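Local coordinates for uncharacterized protein (PDB 5HBA), which is the globular C1q domain of a complement C1qA subunit and, as in its relatives, probably recognises targets for innate immunity as a trimer, at residues V49-F54 with N127-Y132. Residues are numbered along the deposited sequence; the frame is centred on the assembly and turned at random.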
loop_
_atom_site.group_PDB
_atom_site.type_symbol
_atom_site.label_atom_id
_atom_site.label_comp_id
_atom_site.label_asym_id
_atom_site.label_seq_id
_atom_site.Cartn_x
_atom_site.Cartn_y
_atom_site.Cartn_z
ATOM N N VAL A 49 -17.128 -1.554 6.478
ATOM C CA VAL A 49 -16.042 -0.704 6.023
ATOM C C VAL A 49 -14.845 -1.599 5.689
ATOM O O VAL A 49 -14.466 -2.465 6.486
ATOM C CB VAL A 49 -15.691 0.339 7.094
ATOM C CG1 VAL A 49 -14.475 1.144 6.681
ATOM C CG2 VAL A 49 -16.885 1.265 7.319
ATOM N N TYR A 50 -14.271 -1.404 4.504
ATOM C CA TYR A 50 -13.247 -2.310 3.994
ATOM C C TYR A 50 -11.964 -1.575 3.649
ATOM O O TYR A 50 -12.000 -0.385 3.340
ATOM C CB TYR A 50 -13.754 -2.980 2.716
ATOM C CG TYR A 50 -14.749 -4.092 2.936
ATOM C CD1 TYR A 50 -16.088 -3.816 3.185
ATOM C CD2 TYR A 50 -14.349 -5.423 2.873
ATOM C CE1 TYR A 50 -17.003 -4.842 3.378
ATOM C CE2 TYR A 50 -15.249 -6.452 3.062
ATOM C CZ TYR A 50 -16.576 -6.155 3.317
ATOM O OH TYR A 50 -17.460 -7.192 3.500
ATOM N N TYR A 51 -10.840 -2.289 3.667
ATOM C CA TYR A 51 -9.618 -1.759 3.072
ATOM C C TYR A 51 -9.280 -2.520 1.790
ATOM O O TYR A 51 -9.321 -3.756 1.757
ATOM C CB TYR A 51 -8.440 -1.824 4.059
ATOM C CG TYR A 51 -7.144 -1.315 3.469
ATOM C CD1 TYR A 51 -7.000 0.021 3.122
ATOM C CD2 TYR A 51 -6.075 -2.174 3.239
ATOM C CE1 TYR A 51 -5.829 0.491 2.574
ATOM C CE2 TYR A 51 -4.892 -1.712 2.696
ATOM C CZ TYR A 51 -4.778 -0.378 2.371
ATOM O OH TYR A 51 -3.614 0.085 1.824
ATOM N N PHE A 52 -8.950 -1.777 0.737
ATOM C CA PHE A 52 -8.522 -2.373 -0.531
ATOM C C PHE A 52 -7.177 -1.770 -0.944
ATOM O O PHE A 52 -6.936 -0.579 -0.735
ATOM C CB PHE A 52 -9.545 -2.082 -1.636
ATOM C CG PHE A 52 -10.868 -2.761 -1.440
ATOM C CD1 PHE A 52 -11.088 -4.043 -1.941
ATOM C CD2 PHE A 52 -11.907 -2.114 -0.781
ATOM C CE1 PHE A 52 -12.326 -4.671 -1.769
ATOM C CE2 PHE A 52 -13.137 -2.735 -0.608
ATOM C CZ PHE A 52 -13.343 -4.018 -1.095
ATOM N N VAL A 53 -6.314 -2.587 -1.538
ATOM C CA VAL A 53 -5.022 -2.108 -2.024
ATOM C C VAL A 53 -4.557 -3.001 -3.167
ATOM O O VAL A 53 -4.801 -4.216 -3.161
ATOM C CB VAL A 53 -3.962 -2.043 -0.884
ATOM C CG1 VAL A 53 -3.536 -3.439 -0.440
ATOM C CG2 VAL A 53 -2.731 -1.237 -1.315
ATOM N N PHE A 54 -3.924 -2.397 -4.169
ATOM C CA PHE A 54 -3.345 -3.178 -5.254
ATOM C C PHE A 54 -1.889 -2.784 -5.510
ATOM O O PHE A 54 -1.468 -1.671 -5.168
ATOM C CB PHE A 54 -4.169 -3.024 -6.538
ATOM C CG PHE A 54 -4.128 -1.643 -7.117
ATOM C CD1 PHE A 54 -3.118 -1.274 -7.998
ATOM C CD2 PHE A 54 -5.090 -0.709 -6.775
ATOM C CE1 PHE A 54 -3.057 -0.001 -8.518
ATOM C CE2 PHE A 54 -5.039 0.587 -7.299
ATOM C CZ PHE A 54 -4.024 0.932 -8.177
ATOM N N ASN A 127 -5.449 -6.854 -3.023
ATOM C CA ASN A 127 -5.709 -7.299 -1.654
ATOM C C ASN A 127 -6.846 -6.529 -0.997
ATOM O O ASN A 127 -7.085 -5.355 -1.313
ATOM C CB ASN A 127 -4.450 -7.125 -0.803
ATOM C CG ASN A 127 -3.256 -7.847 -1.383
ATOM O OD1 ASN A 127 -3.343 -9.021 -1.749
ATOM N ND2 ASN A 127 -2.125 -7.144 -1.474
ATOM N N GLY A 128 -7.537 -7.174 -0.060
ATOM C CA GLY A 128 -8.621 -6.505 0.641
ATOM C C GLY A 128 -9.113 -7.251 1.867
ATOM O O GLY A 128 -8.978 -8.469 1.953
ATOM N N PHE A 129 -9.693 -6.522 2.816
ATOM C CA PHE A 129 -10.259 -7.150 4.010
ATOM C C PHE A 129 -11.245 -6.240 4.734
ATOM O O PHE A 129 -11.174 -5.006 4.635
ATOM C CB PHE A 129 -9.158 -7.651 4.965
ATOM C CG PHE A 129 -8.125 -6.617 5.303
ATOM C CD1 PHE A 129 -8.338 -5.713 6.339
ATOM C CD2 PHE A 129 -6.937 -6.550 4.589
ATOM C CE1 PHE A 129 -7.384 -4.762 6.652
ATOM C CE2 PHE A 129 -5.977 -5.590 4.898
ATOM C CZ PHE A 129 -6.200 -4.706 5.931
ATOM N N LEU A 130 -12.180 -6.861 5.445
ATOM C CA LEU A 130 -13.140 -6.133 6.262
ATOM C C LEU A 130 -12.433 -5.485 7.447
ATOM O O LEU A 130 -11.613 -6.125 8.111
ATOM C CB LEU A 130 -14.226 -7.091 6.777
ATOM C CG LEU A 130 -15.248 -6.468 7.742
ATOM C CD1 LEU A 130 -16.169 -5.555 6.977
ATOM C CD2 LEU A 130 -16.046 -7.522 8.492
ATOM N N ILE A 131 -12.745 -4.216 7.706
ATOM C CA ILE A 131 -12.270 -3.558 8.920
ATOM C C ILE A 131 -13.312 -3.731 10.031
ATOM O O ILE A 131 -12.986 -4.175 11.136
ATOM C CB ILE A 131 -11.957 -2.067 8.684
ATOM C CG1 ILE A 131 -10.828 -1.914 7.652
ATOM C CG2 ILE A 131 -11.585 -1.385 10.001
ATOM C CD1 ILE A 131 -10.715 -0.482 7.075
ATOM N N TYR A 132 -14.562 -3.383 9.744
ATOM C CA TYR A 132 -15.639 -3.637 10.701
ATOM C C TYR A 132 -16.994 -3.805 10.018
ATOM O O TYR A 132 -17.237 -3.234 8.947
ATOM C CB TYR A 132 -15.676 -2.555 11.796
ATOM C CG TYR A 132 -16.272 -1.218 11.387
ATOM C CD1 TYR A 132 -17.653 -1.030 11.358
ATOM C CD2 TYR A 132 -15.456 -0.133 11.069
ATOM C CE1 TYR A 132 -18.210 0.187 10.999
ATOM C CE2 TYR A 132 -16.008 1.098 10.711
ATOM C CZ TYR A 132 -17.386 1.246 10.679
ATOM O OH TYR A 132 -17.957 2.452 10.323
#
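Val49 O takes two N-H groups: Ile131 N at 2.7 Å in the carbonyl plane and, weakly, Tyr132 N at 3.4 Å. That sharing marks a classic beta bulge, closed by the bond from Val49 N to Tyr132 O. Beyond it the antiparallel ladder runs regularly through Tyr51 with Phe129 and Val53 with Asn127, where Asn127 N reaches Val53 O at 2.7 Å. On the face with Phe52, Leu130 lays CD1 over one face of the Tyr50 ring, 3.9 Å from its centroid and offset toward the rim. Tyr50 OH is anchored on Val46 O, and Phe42 meets the ring edge-to-face. An alanine at Tyr50 would probably leave Leu130 CD1 without its aromatic cover and Val46 O without its hydroxyl partner. On the other face Val49 CB sits over the Tyr132 ring, whose CG, between backbone N and carbonyl carbon (chi1 76°), swings it back across the valine. Tyr51 and Phe129 meet obliquely, planes at 52°, and Phe129 also meets Tyr51 of the third subunit, while Ile131 packs on Phe129 of the second. One face thus packs into the beta sandwich of the C1q fold, and the other, largely apolar, joins the trimer.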